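Side-chain contacts in BRIC1 (Synthetic construct, PDB 6FF6), which has no known natural function, being a computationally designed de novo repeat protein built to fold into a novel, corrugated all-helical architecture: residues F22-T25 and F26-E29; L76-A79 and V80-M83; E107-D110 and L111-M115; I206-F209 and L210-K213; K213-M216 and Q217-D221. All coordinates share one frame; numbering follows the deposited sequence.

Contact 1. Residues F22-T25 and F26-E29; sequences FYQT and FFDE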
loop_
_atom_site.group_PDB
_atom_site.type_symbol
_atom_site.label_atom_id
_atom_site.label_comp_id
_atom_site.label_asym_id
_atom_site.label_seq_id
_atom_site.Cartn_x
_atom_site.Cartn_y
_atom_site.Cartn_z
ATOM N N PHE A 22 4.226 6.358 14.529
ATOM C CA PHE A 22 4.771 7.428 13.692
ATOM C C PHE A 22 3.752 8.002 12.696
ATOM O O PHE A 22 3.784 9.203 12.411
ATOM C CB PHE A 22 6.030 6.963 12.948
ATOM C CG PHE A 22 7.218 6.711 13.834
ATOM C CD1 PHE A 22 8.059 7.752 14.209
ATOM C CD2 PHE A 22 7.517 5.426 14.275
ATOM C CE1 PHE A 22 9.170 7.514 15.027
ATOM C CE2 PHE A 22 8.632 5.187 15.089
ATOM C CZ PHE A 22 9.450 6.232 15.458
ATOM N N TYR A 23 2.875 7.137 12.155
ATOM C CA TYR A 23 1.821 7.465 11.196
ATOM C C TYR A 23 0.802 8.447 11.797
ATOM O O TYR A 23 0.581 9.510 11.215
ATOM C CB TYR A 23 1.103 6.169 10.753
ATOM C CG TYR A 23 1.522 5.537 9.436
ATOM C CD1 TYR A 23 2.864 5.297 9.147
ATOM C CD2 TYR A 23 0.569 5.058 8.538
ATOM C CE1 TYR A 23 3.250 4.684 7.953
ATOM C CE2 TYR A 23 0.943 4.423 7.352
ATOM C CZ TYR A 23 2.286 4.239 7.062
ATOM O OH TYR A 23 2.666 3.625 5.887
ATOM N N GLN A 24 0.205 8.101 12.966
ATOM C CA GLN A 24 -0.833 8.902 13.640
ATOM C C GLN A 24 -0.376 10.310 14.031
ATOM O O GLN A 24 -1.187 11.232 14.000
ATOM C CB GLN A 24 -1.443 8.167 14.848
ATOM C CG GLN A 24 -2.815 8.720 15.298
ATOM C CD GLN A 24 -3.895 8.690 14.224
ATOM O OE1 GLN A 24 -4.096 7.691 13.518
ATOM N NE2 GLN A 24 -4.622 9.791 14.078
ATOM N N THR A 25 0.910 10.480 14.371
ATOM C CA THR A 25 1.462 11.787 14.712
ATOM C C THR A 25 1.360 12.673 13.485
ATOM O O THR A 25 0.885 13.808 13.589
ATOM C CB THR A 25 2.873 11.652 15.306
ATOM O OG1 THR A 25 2.773 11.000 16.574
ATOM C CG2 THR A 25 3.557 12.992 15.495
ATOM N N PHE A 26 1.724 12.126 12.317
ATOM C CA PHE A 26 1.600 12.845 11.058
ATOM C C PHE A 26 0.138 13.187 10.757
ATOM O O PHE A 26 -0.147 14.334 10.472
ATOM C CB PHE A 26 2.222 12.054 9.911
ATOM C CG PHE A 26 1.892 12.618 8.545
ATOM C CD1 PHE A 26 2.455 13.814 8.113
ATOM C CD2 PHE A 26 1.034 11.944 7.687
ATOM C CE1 PHE A 26 2.158 14.328 6.852
ATOM C CE2 PHE A 26 0.750 12.454 6.414
ATOM C CZ PHE A 26 1.313 13.644 6.008
ATOM N N PHE A 27 -0.780 12.208 10.855
ATOM C CA PHE A 27 -2.212 12.410 10.597
ATOM C C PHE A 27 -2.842 13.481 11.458
ATOM O O PHE A 27 -3.648 14.254 10.957
ATOM C CB PHE A 27 -3.014 11.101 10.720
ATOM C CG PHE A 27 -2.628 10.042 9.720
ATOM C CD1 PHE A 27 -2.585 10.332 8.354
ATOM C CD2 PHE A 27 -2.313 8.755 10.135
ATOM C CE1 PHE A 27 -2.171 9.369 7.430
ATOM C CE2 PHE A 27 -1.906 7.785 9.208
ATOM C CZ PHE A 27 -1.850 8.092 7.859
ATOM N N ASP A 28 -2.467 13.554 12.746
ATOM C CA ASP A 28 -2.993 14.564 13.658
ATOM C C ASP A 28 -2.458 15.929 13.287
ATOM O O ASP A 28 -3.242 16.867 13.179
ATOM C CB ASP A 28 -2.690 14.201 15.114
ATOM C CG ASP A 28 -3.390 12.938 15.618
ATOM O OD1 ASP A 28 -4.334 12.465 14.939
ATOM O OD2 ASP A 28 -2.992 12.425 16.691
ATOM N N GLU A 29 -1.147 16.032 13.010
ATOM C CA GLU A 29 -0.503 17.281 12.598
ATOM C C GLU A 29 -1.068 17.792 11.278
ATOM O O GLU A 29 -1.416 18.978 11.171
ATOM C CB GLU A 29 0.997 17.068 12.416
ATOM C CG GLU A 29 1.856 17.484 13.592
ATOM C CD GLU A 29 3.302 17.053 13.445
ATOM O OE1 GLU A 29 3.822 17.076 12.304
ATOM O OE2 GLU A 29 3.917 16.685 14.472
#

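Contact 2. Residues L76-A79 and V80-M83; sequences LQYA and VELM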
loop_
_atom_site.group_PDB
_atom_site.type_symbol
_atom_site.label_atom_id
_atom_site.label_comp_id
_atom_site.label_asym_id
_atom_site.label_seq_id
_atom_site.Cartn_x
_atom_site.Cartn_y
_atom_site.Cartn_z
ATOM N N LEU A 76 -1.031 11.739 -1.988
ATOM C CA LEU A 76 -0.987 12.952 -1.186
ATOM C C LEU A 76 0.176 13.843 -1.679
ATOM O O LEU A 76 -0.026 15.042 -1.874
ATOM C CB LEU A 76 -0.847 12.589 0.301
ATOM C CG LEU A 76 -0.835 13.740 1.306
ATOM C CD1 LEU A 76 -2.089 14.579 1.185
ATOM C CD2 LEU A 76 -0.697 13.211 2.695
ATOM N N GLN A 77 1.368 13.235 -1.907
ATOM C CA GLN A 77 2.591 13.878 -2.403
ATOM C C GLN A 77 2.288 14.678 -3.664
ATOM O O GLN A 77 2.637 15.851 -3.744
ATOM C CB GLN A 77 3.640 12.808 -2.747
ATOM C CG GLN A 77 4.799 12.696 -1.773
ATOM C CD GLN A 77 5.647 11.471 -2.055
ATOM O OE1 GLN A 77 5.144 10.364 -2.266
ATOM N NE2 GLN A 77 6.960 11.634 -2.048
ATOM N N TYR A 78 1.595 14.049 -4.621
ATOM C CA TYR A 78 1.226 14.656 -5.884
ATOM C C TYR A 78 0.233 15.815 -5.718
ATOM O O TYR A 78 0.434 16.879 -6.301
ATOM C CB TYR A 78 0.741 13.580 -6.862
ATOM C CG TYR A 78 1.891 12.948 -7.635
ATOM C CD1 TYR A 78 2.512 13.626 -8.683
ATOM C CD2 TYR A 78 2.361 11.677 -7.311
ATOM C CE1 TYR A 78 3.572 13.053 -9.395
ATOM C CE2 TYR A 78 3.414 11.088 -8.023
ATOM C CZ TYR A 78 4.021 11.783 -9.061
ATOM O OH TYR A 78 5.072 11.217 -9.758
ATOM N N ALA A 79 -0.772 15.632 -4.874
ATOM C CA ALA A 79 -1.766 16.664 -4.512
ATOM C C ALA A 79 -1.094 17.875 -3.839
ATOM O O ALA A 79 -1.494 19.008 -4.105
ATOM C CB ALA A 79 -2.819 16.078 -3.568
ATOM N N VAL A 80 -0.077 17.635 -2.987
ATOM C CA VAL A 80 0.654 18.686 -2.284
ATOM C C VAL A 80 1.569 19.423 -3.254
ATOM O O VAL A 80 1.577 20.656 -3.240
ATOM C CB VAL A 80 1.429 18.146 -1.060
ATOM C CG1 VAL A 80 2.198 19.250 -0.374
ATOM C CG2 VAL A 80 0.493 17.484 -0.073
ATOM N N GLU A 81 2.317 18.686 -4.113
ATOM C CA GLU A 81 3.218 19.282 -5.126
ATOM C C GLU A 81 2.436 20.280 -5.975
ATOM O O GLU A 81 2.921 21.365 -6.275
ATOM C CB GLU A 81 3.800 18.218 -6.077
ATOM C CG GLU A 81 4.860 17.281 -5.515
ATOM C CD GLU A 81 5.356 16.233 -6.509
ATOM O OE1 GLU A 81 5.649 16.626 -7.664
ATOM O OE2 GLU A 81 5.465 15.034 -6.148
ATOM N N LEU A 82 1.219 19.904 -6.346
ATOM C CA LEU A 82 0.349 20.700 -7.179
ATOM C C LEU A 82 -0.058 21.959 -6.510
ATOM O O LEU A 82 0.075 23.009 -7.115
ATOM C CB LEU A 82 -0.847 19.865 -7.615
ATOM C CG LEU A 82 -1.622 20.300 -8.839
ATOM C CD1 LEU A 82 -0.776 20.249 -10.090
ATOM C CD2 LEU A 82 -2.765 19.371 -9.040
ATOM N N MET A 83 -0.467 21.898 -5.240
ATOM C CA MET A 83 -0.797 23.121 -4.525
ATOM C C MET A 83 0.469 23.989 -4.331
ATOM O O MET A 83 0.455 25.187 -4.590
ATOM C CB MET A 83 -1.507 22.863 -3.198
ATOM C CG MET A 83 -1.893 24.175 -2.512
ATOM S SD MET A 83 -3.512 24.167 -1.788
ATOM C CE MET A 83 -3.680 25.788 -1.428
#

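Contact 3. Residues E107-D110 and L111-M115; sequences ELKD and LMQRM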
loop_
_atom_site.group_PDB
_atom_site.type_symbol
_atom_site.label_atom_id
_atom_site.label_comp_id
_atom_site.label_asym_id
_atom_site.label_seq_id
_atom_site.Cartn_x
_atom_site.Cartn_y
_atom_site.Cartn_z
ATOM N N GLU A 107 -10.144 23.612 -3.466
ATOM C CA GLU A 107 -10.321 22.270 -4.001
ATOM C C GLU A 107 -9.047 21.444 -3.881
ATOM O O GLU A 107 -9.126 20.251 -3.601
ATOM C CB GLU A 107 -10.819 22.344 -5.438
ATOM C CG GLU A 107 -12.256 22.842 -5.517
ATOM C CD GLU A 107 -13.003 22.519 -6.798
ATOM O OE1 GLU A 107 -12.632 23.063 -7.866
ATOM O OE2 GLU A 107 -13.976 21.732 -6.726
ATOM N N LEU A 108 -7.881 22.070 -4.038
ATOM C CA LEU A 108 -6.579 21.406 -3.893
ATOM C C LEU A 108 -6.356 21.034 -2.432
ATOM O O LEU A 108 -5.852 19.947 -2.149
ATOM C CB LEU A 108 -5.444 22.329 -4.392
ATOM C CG LEU A 108 -5.381 22.561 -5.924
ATOM C CD1 LEU A 108 -4.281 23.495 -6.284
ATOM C CD2 LEU A 108 -5.124 21.262 -6.658
ATOM N N LYS A 109 -6.752 21.948 -1.504
ATOM C CA LYS A 109 -6.725 21.745 -0.058
ATOM C C LYS A 109 -7.662 20.558 0.260
ATOM O O LYS A 109 -7.294 19.683 1.035
ATOM C CB LYS A 109 -7.185 23.023 0.705
ATOM C CG LYS A 109 -7.238 22.853 2.215
ATOM C CD LYS A 109 -8.689 22.566 2.761
ATOM C CE LYS A 109 -8.692 21.677 3.984
ATOM N NZ LYS A 109 -9.674 22.085 5.024
ATOM N N ASP A 110 -8.861 20.518 -0.344
ATOM C CA ASP A 110 -9.803 19.419 -0.103
ATOM C C ASP A 110 -9.269 18.116 -0.633
ATOM O O ASP A 110 -9.472 17.080 0.016
ATOM C CB ASP A 110 -11.152 19.707 -0.741
ATOM C CG ASP A 110 -11.919 20.817 -0.068
ATOM O OD1 ASP A 110 -11.683 21.059 1.161
ATOM O OD2 ASP A 110 -12.771 21.440 -0.751
ATOM N N LEU A 111 -8.570 18.169 -1.793
ATOM C CA LEU A 111 -7.925 17.003 -2.380
ATOM C C LEU A 111 -6.873 16.462 -1.423
ATOM O O LEU A 111 -6.923 15.276 -1.088
ATOM C CB LEU A 111 -7.312 17.309 -3.745
ATOM C CG LEU A 111 -6.729 16.088 -4.446
ATOM C CD1 LEU A 111 -7.782 14.924 -4.563
ATOM C CD2 LEU A 111 -6.043 16.501 -5.748
ATOM N N MET A 112 -5.984 17.343 -0.917
ATOM C CA MET A 112 -4.999 17.008 0.120
ATOM C C MET A 112 -5.690 16.335 1.348
ATOM O O MET A 112 -5.191 15.349 1.876
ATOM C CB MET A 112 -4.265 18.264 0.568
ATOM C CG MET A 112 -3.260 18.724 -0.416
ATOM S SD MET A 112 -2.557 20.325 0.034
ATOM C CE MET A 112 -1.578 19.879 1.420
ATOM N N GLN A 113 -6.848 16.863 1.776
ATOM C CA GLN A 113 -7.613 16.294 2.877
ATOM C C GLN A 113 -8.113 14.900 2.503
ATOM O O GLN A 113 -7.954 13.979 3.297
ATOM C CB GLN A 113 -8.780 17.210 3.267
ATOM C CG GLN A 113 -9.582 16.688 4.457
ATOM C CD GLN A 113 -8.788 16.733 5.745
ATOM O OE1 GLN A 113 -8.442 17.811 6.241
ATOM N NE2 GLN A 113 -8.482 15.565 6.315
ATOM N N ARG A 114 -8.692 14.740 1.301
ATOM C CA ARG A 114 -9.228 13.448 0.818
ATOM C C ARG A 114 -8.155 12.375 0.686
ATOM O O ARG A 114 -8.395 11.225 1.070
ATOM C CB ARG A 114 -10.036 13.606 -0.489
ATOM C CG ARG A 114 -11.447 14.192 -0.205
ATOM C CD ARG A 114 -12.395 14.255 -1.392
ATOM N NE ARG A 114 -11.750 14.825 -2.575
ATOM C CZ ARG A 114 -11.971 16.040 -3.065
ATOM N NH1 ARG A 114 -12.864 16.841 -2.495
ATOM N NH2 ARG A 114 -11.319 16.455 -4.147
ATOM N N MET A 115 -6.968 12.770 0.189
ATOM C CA MET A 115 -5.787 11.918 0.034
ATOM C C MET A 115 -5.240 11.511 1.388
ATOM O O MET A 115 -4.943 10.342 1.617
ATOM C CB MET A 115 -4.720 12.597 -0.851
ATOM C CG MET A 115 -5.139 12.699 -2.330
ATOM S SD MET A 115 -5.702 11.117 -3.064
ATOM C CE MET A 115 -7.520 11.302 -2.993
#

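Contact 4. Residues I206-F209 and L210-K213; sequences INLF and LETK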
loop_
_atom_site.group_PDB
_atom_site.type_symbol
_atom_site.label_atom_id
_atom_site.label_comp_id
_atom_site.label_asym_id
_atom_site.label_seq_id
_atom_site.Cartn_x
_atom_site.Cartn_y
_atom_site.Cartn_z
ATOM N N ILE A 206 5.473 -25.278 28.006
ATOM C CA ILE A 206 4.900 -25.513 26.677
ATOM C C ILE A 206 3.366 -25.419 26.711
ATOM O O ILE A 206 2.774 -24.780 25.831
ATOM C CB ILE A 206 5.428 -26.830 26.053
ATOM C CG1 ILE A 206 6.935 -26.695 25.734
ATOM C CG2 ILE A 206 4.629 -27.237 24.794
ATOM C CD1 ILE A 206 7.660 -27.995 25.613
ATOM N N ASN A 207 2.735 -26.016 27.731
ATOM C CA ASN A 207 1.282 -25.953 27.909
ATOM C C ASN A 207 0.803 -24.541 28.220
ATOM O O ASN A 207 -0.352 -24.215 27.930
ATOM C CB ASN A 207 0.828 -26.920 28.993
ATOM C CG ASN A 207 0.844 -28.350 28.537
ATOM O OD1 ASN A 207 0.840 -28.643 27.330
ATOM N ND2 ASN A 207 0.852 -29.264 29.499
ATOM N N LEU A 208 1.676 -23.711 28.822
ATOM C CA LEU A 208 1.324 -22.327 29.092
ATOM C C LEU A 208 1.335 -21.569 27.774
ATOM O O LEU A 208 0.467 -20.727 27.547
ATOM C CB LEU A 208 2.245 -21.671 30.132
ATOM C CG LEU A 208 1.786 -20.264 30.603
ATOM C CD1 LEU A 208 0.345 -20.275 31.148
ATOM C CD2 LEU A 208 2.726 -19.695 31.623
ATOM N N PHE A 209 2.304 -21.907 26.900
ATOM C CA PHE A 209 2.462 -21.368 25.550
ATOM C C PHE A 209 1.271 -21.758 24.670
ATOM O O PHE A 209 0.764 -20.914 23.927
ATOM C CB PHE A 209 3.798 -21.809 24.942
ATOM C CG PHE A 209 5.035 -21.093 25.445
ATOM C CD1 PHE A 209 4.952 -19.817 26.004
ATOM C CD2 PHE A 209 6.294 -21.666 25.309
ATOM C CE1 PHE A 209 6.106 -19.137 26.438
ATOM C CE2 PHE A 209 7.448 -20.980 25.732
ATOM C CZ PHE A 209 7.345 -19.721 26.295
ATOM N N LEU A 210 0.782 -23.002 24.798
ATOM C CA LEU A 210 -0.407 -23.488 24.089
ATOM C C LEU A 210 -1.659 -22.745 24.581
ATOM O O LEU A 210 -2.536 -22.406 23.784
ATOM C CB LEU A 210 -0.545 -25.020 24.281
ATOM C CG LEU A 210 -1.880 -25.736 23.892
ATOM C CD1 LEU A 210 -1.898 -26.147 22.423
ATOM C CD2 LEU A 210 -2.101 -26.989 24.755
ATOM N N GLU A 211 -1.723 -22.484 25.894
ATOM C CA GLU A 211 -2.829 -21.787 26.538
ATOM C C GLU A 211 -2.834 -20.343 26.061
ATOM O O GLU A 211 -3.902 -19.828 25.701
ATOM C CB GLU A 211 -2.670 -21.875 28.047
ATOM C CG GLU A 211 -3.977 -21.825 28.811
ATOM C CD GLU A 211 -3.797 -22.027 30.304
ATOM O OE1 GLU A 211 -2.831 -21.468 30.871
ATOM O OE2 GLU A 211 -4.628 -22.743 30.910
ATOM N N THR A 212 -1.622 -19.718 25.989
ATOM C CA THR A 212 -1.405 -18.366 25.442
ATOM C C THR A 212 -1.941 -18.338 24.006
ATOM O O THR A 212 -2.716 -17.431 23.693
ATOM C CB THR A 212 0.083 -17.943 25.512
ATOM O OG1 THR A 212 0.557 -18.068 26.845
ATOM C CG2 THR A 212 0.308 -16.522 25.087
ATOM N N LYS A 213 -1.590 -19.369 23.160
ATOM C CA LYS A 213 -2.087 -19.475 21.779
ATOM C C LYS A 213 -3.623 -19.379 21.754
ATOM O O LYS A 213 -4.167 -18.582 21.010
ATOM C CB LYS A 213 -1.563 -20.756 21.070
ATOM C CG LYS A 213 -2.007 -20.955 19.603
ATOM C CD LYS A 213 -3.353 -21.727 19.497
ATOM C CE LYS A 213 -4.112 -21.490 18.200
ATOM N NZ LYS A 213 -5.538 -21.930 18.292
#

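Contact 5. Residues K213-M216 and Q217-D221; sequences KDIM and QEQLD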
loop_
_atom_site.group_PDB
_atom_site.type_symbol
_atom_site.label_atom_id
_atom_site.label_comp_id
_atom_site.label_asym_id
_atom_site.label_seq_id
_atom_site.Cartn_x
_atom_site.Cartn_y
_atom_site.Cartn_z
ATOM N N LYS A 213 -1.590 -19.369 23.160
ATOM C CA LYS A 213 -2.087 -19.475 21.779
ATOM C C LYS A 213 -3.623 -19.379 21.754
ATOM O O LYS A 213 -4.167 -18.582 21.010
ATOM C CB LYS A 213 -1.563 -20.756 21.070
ATOM C CG LYS A 213 -2.007 -20.955 19.603
ATOM C CD LYS A 213 -3.353 -21.727 19.497
ATOM C CE LYS A 213 -4.112 -21.490 18.200
ATOM N NZ LYS A 213 -5.538 -21.930 18.292
ATOM N N ASP A 214 -4.302 -20.169 22.577
ATOM C CA ASP A 214 -5.770 -20.180 22.667
ATOM C C ASP A 214 -6.338 -18.791 23.002
ATOM O O ASP A 214 -7.320 -18.340 22.373
ATOM C CB ASP A 214 -6.247 -21.255 23.669
ATOM C CG ASP A 214 -5.904 -22.698 23.278
ATOM O OD1 ASP A 214 -5.628 -22.949 22.079
ATOM O OD2 ASP A 214 -5.927 -23.578 24.165
ATOM N N ILE A 215 -5.691 -18.104 23.980
ATOM C CA ILE A 215 -6.073 -16.759 24.415
ATOM C C ILE A 215 -5.879 -15.775 23.251
ATOM O O ILE A 215 -6.747 -14.926 23.022
ATOM C CB ILE A 215 -5.270 -16.305 25.675
ATOM C CG1 ILE A 215 -5.519 -17.201 26.925
ATOM C CG2 ILE A 215 -5.503 -14.821 25.993
ATOM C CD1 ILE A 215 -6.950 -17.345 27.443
ATOM N N MET A 216 -4.741 -15.874 22.542
ATOM C CA MET A 216 -4.423 -15.008 21.405
ATOM C C MET A 216 -5.437 -15.178 20.264
ATOM O O MET A 216 -5.811 -14.188 19.636
ATOM C CB MET A 216 -2.991 -15.243 20.918
ATOM C CG MET A 216 -1.937 -14.792 21.918
ATOM S SD MET A 216 -0.194 -15.063 21.453
ATOM C CE MET A 216 -0.216 -16.633 20.840
ATOM N N GLN A 217 -5.932 -16.406 20.055
ATOM C CA GLN A 217 -6.967 -16.719 19.070
ATOM C C GLN A 217 -8.293 -16.052 19.456
ATOM O O GLN A 217 -8.960 -15.471 18.610
ATOM C CB GLN A 217 -7.170 -18.235 18.953
ATOM C CG GLN A 217 -8.085 -18.620 17.779
ATOM C CD GLN A 217 -7.537 -18.210 16.416
ATOM O OE1 GLN A 217 -6.451 -18.638 16.004
ATOM N NE2 GLN A 217 -8.277 -17.376 15.690
ATOM N N GLU A 218 -8.657 -16.121 20.746
ATOM C CA GLU A 218 -9.869 -15.472 21.278
ATOM C C GLU A 218 -9.741 -13.953 21.145
ATOM O O GLU A 218 -10.736 -13.284 20.827
ATOM C CB GLU A 218 -10.090 -15.838 22.740
ATOM C CG GLU A 218 -10.444 -17.294 22.994
ATOM C CD GLU A 218 -10.524 -17.686 24.462
ATOM O OE1 GLU A 218 -10.247 -16.826 25.334
ATOM O OE2 GLU A 218 -10.863 -18.861 24.739
ATOM N N GLN A 219 -8.509 -13.409 21.387
ATOM C CA GLN A 219 -8.231 -11.969 21.264
ATOM C C GLN A 219 -8.405 -11.582 19.805
ATOM O O GLN A 219 -9.136 -10.648 19.522
ATOM C CB GLN A 219 -6.821 -11.604 21.775
ATOM C CG GLN A 219 -6.684 -11.597 23.294
ATOM C CD GLN A 219 -5.246 -11.582 23.733
ATOM O OE1 GLN A 219 -4.322 -11.617 22.928
ATOM N NE2 GLN A 219 -5.010 -11.559 25.016
ATOM N N LEU A 220 -7.826 -12.374 18.887
ATOM C CA LEU A 220 -7.971 -12.193 17.441
ATOM C C LEU A 220 -9.461 -12.233 17.000
ATOM O O LEU A 220 -9.935 -11.302 16.346
ATOM C CB LEU A 220 -7.140 -13.241 16.714
ATOM C CG LEU A 220 -7.011 -13.037 15.219
ATOM C CD1 LEU A 220 -6.163 -11.776 14.912
ATOM C CD2 LEU A 220 -6.574 -14.346 14.489
ATOM N N ASP A 221 -10.201 -13.252 17.459
ATOM C CA ASP A 221 -11.632 -13.437 17.215
ATOM C C ASP A 221 -12.504 -12.284 17.718
ATOM O O ASP A 221 -13.444 -11.878 17.026
ATOM C CB ASP A 221 -12.108 -14.781 17.780
ATOM C CG ASP A 221 -11.564 -16.009 17.045
ATOM O OD1 ASP A 221 -10.941 -15.840 15.956
ATOM O OD2 ASP A 221 -11.737 -17.132 17.563
#

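Contact 1. Residues F22-T25 and F26-E29
Tyr23 O receives Phe27 N at 3.0 Å, and Asp28 N to Gln24 O and Glu29 N to Thr25 O repeat the i to i+4 pattern, so that residues 23-29 form the opening turns of helix 23-42. One turn apart, Tyr23 and Phe27 lie alongside each other and point the same way. Their rings are oblique, centroids 5.9 Å apart and planes at 77°, and Tyr23 CD2 comes within 3.7 Å of Phe27 CE2. Phe26 and Phe27 are buried and both reach Leu116 on helix 99-121, a place that suits large flat apolar groups; Tyr23 sits at the margin, its ring meeting Phe73 edge-to-face while the residue remains exposed. The polar side of the turn carries Gln24 and Asp28. With CG anti to the backbone N (chi1 -161°), the bend at chi2 carries the Gln24 amide forward to the next turn, and NE2 donates to Asp28 OD1 at 2.8 Å. The bond leaves almost in the amide plane but meets the oxygen from above the carboxylate plane. Thr25 and Glu29 run side by side, the methyl CG2 lying 3.8 Å from Glu29 OE2. The helix start is thus amphipathic: aromatic contacts tie one side to the bundle, and on the solvent side a neutral amide donor probably eases the negative charge of Asp28 and limits the turning of both groups.

Contact 2. Residues L76-A79 and V80-M83
Leu76 and Val80 meet one turn apart on the inward side of an amphipathic helix, 74-92, in this all-helical designed fold. Leu76 CD1 approaches Val80 CG2 to 4.1 Å, a loose touch between branched apolar groups that fill the space between helices. Val80 places CG2 beside its own backbone N (CG1 is anti to it, chi1 179°), which brings that methyl to 3.1 Å from Leu76 O, the same oxygen that accepts Val80 N. On another side of the helix, Glu81 runs back alongside Tyr78, both pointing the same way. Its OE2 stands 4.1 Å above one face of the ring, displaced toward the rim, with ring and carboxylate planes 30° apart. The extended glutamate chain also passes over the preceding turn, CG lying 3.2 Å from Gln77 O. Were Glu81 replaced by an alanine, the Tyr78 face would probably lose its carboxylate neighbour, and Gln77 O the cover that CG and the carboxylate give it. Farther out, Leu76 and Val80 are held by helices 51-71 and 99-121, through Ala68, Ile64, Leu116 and Met112; Met83 reaches Phe105 and Leu108. The second subunit packs on Tyr78, Ala79 and Leu82: its Phe167 meets the Tyr78 ring, its Met133 lies on Ala79 and its Val140 on Leu82. A small alanine leaves room for that methionine, which is probably why it suits this place. Beneath these side chains runs the regular helix ladder, from Val80 N to Leu76 O at 2.8 Å to its longest rung, Met83 N to Ala79 O, at 3.3 Å.

Contact 3. Residues E107-D110 and L111-M115
Arg114 folds back over Asp110 along helix 99-121, laying one face of its guanidinium over the Asp110 carbonyl oxygen. The backbone bonds come first: Leu111, Met112, Gln113 and Arg114 each donate N-H to the carbonyl four residues earlier, Arg114 N to Asp110 O at 2.8 Å and Met112 N to Leu108 O nearly straight, with an N-H...O angle of 171°. Among charged groups, the arginine leaves the helix with CG beside its backbone N (chi1 -77°) and bends at chi3, so that the guanidinium lies over the previous turn. Asp110 O stands 4.0 Å from the guanidinium plane, offset toward the rim, and NH1 comes to 3.8 Å from Asp110 CB. No direct ion pair results, since Asp110 OD2 stays 4.9 Å from Arg114 NH1, although the opposite charges may still attract. NH2 instead makes a salt bridge with Asp132 of the second subunit. Lys109 pairs with Glu38, and Gln113 NE2 bonds to Asp117; long polar chains suit these borders, where an aliphatic stem packs and the tip finds a charge or an acceptor. Met112 CG runs past Leu108 O at 3.3 Å, a contact with the backbone, and the flexible thioether is carried onward to other helices, where the apolar packing lies. Leu108 and Met112 face helix 74-92 at Met83 and Val80, Met112 also reaches Leu34 on helix 23-42, and Leu108, Leu111 and Arg114 pack against the second subunit, so that helix 99-121 is wedged between its own bundle and the neighbouring copy.

Contact 4. Residues I206-F209 and L210-K213
Ile206 O accepts Leu210 N at 2.9 Å, the first of four i to i+4 backbone bonds in this part of helix 203-224. Asn207 follows, its carbonyl accepting Glu211 N, while its OD1 sits 4.2 Å from Leu210 CD2. Leu208 O takes two donors from Thr212, the backbone N and the hydroxyl OG1, each at 2.8 Å and from opposite faces of the carbonyl plane. The hydroxyl gets there because OG1 lies beside the threonine's own backbone N (chi1 -55°), and threonine suits this buried site by spending its polar atom on the helix itself. The leucine side chain meets Glu211 obliquely, Leu208 CD1 lying 3.4 Å from Glu211 OE1; that carboxylate oxygen is hydrogen-bonded by Tyr236. Phe209 adds the bond from Lys213 N to its carbonyl, and its ring, a large apolar group suited to a buried place, packs on Leu145, Met187 and Leu190. Three helices surround the turn: 231-247 receives Leu208 and Thr212, 178-196 receives Phe209 and Thr212, and 125-146 takes Phe209, Leu210 and Lys213.

Contact 5. Residues K213-M216 and Q217-D221
Ile215 and Gln219 make an intrahelical i to i+4 contact on helix 203-224, in the second Hpt-like helical region of the chain, where the helix is packed among helices 125-146, 178-196 and 231-247. The isoleucine methyl CG2 lies 3.4 Å from Gln219 NE2, the two side chains crossing at a slant. Gln219 starts with CG beside its backbone N (chi1 -75°) and then runs extended, which carries its amide back over the preceding turn. Gln219 CG passes 3.3 Å from Ile215 O, and OE1 comes to 3.7 Å from Met216 CA. The buried amide is not left to apolar neighbours alone: NE2 is hydrogen-bonded to Thr183 on helix 178-196. A leucine in place of Gln219 would probably leave the Thr183 hydroxyl without this amide partner in a buried setting. Ile215 offers its other branch to Glu218, CD1 lying 3.9 Å from Glu218 OE1, and its apolar body also packs on Ile237 of helix 231-247. Met216 and Leu220 turn inward, to Thr183 and Thr184 and to Phe130 and Phe131 respectively, where flexible and branched apolar chains fit between helices. Lys213 and Gln217 run side by side on the border with helix 125-146; the lysine ammonium makes long ion pairs with Asp214 and, weakly, with Glu142. Gln217 NE2 donates both to Asp135 and to Asp221 one turn on. The latter bond, Gln217 NE2 to Asp221 OD1, is 3.1 Å long, leaves in the glutamine's amide plane and arrives from above the Asp221 carboxylate plane.

How the contacts relate
The five contacts fall into two groups, one in each Hpt-like region. Contacts 1, 2 and 3 belong to the first. Contact 2 touches both of the others: Phe26 CZ packs on Leu76 CD2 at 3.9 Å, and Val80 CG2 meets Met112 CE at 3.5 Å, with the centres of contacts 2 and 3 about 9 Å apart. Contacts 1 and 3 do not touch. Contacts 4 and 5 are successive turns of helix 203-224, joined through Lys213, with centres about 11 Å apart. Between the groups the distances are long, contacts 2 and 4 lying about 50 Å apart between centres. Of the five, contacts 2 and 3 alone touch the second subunit.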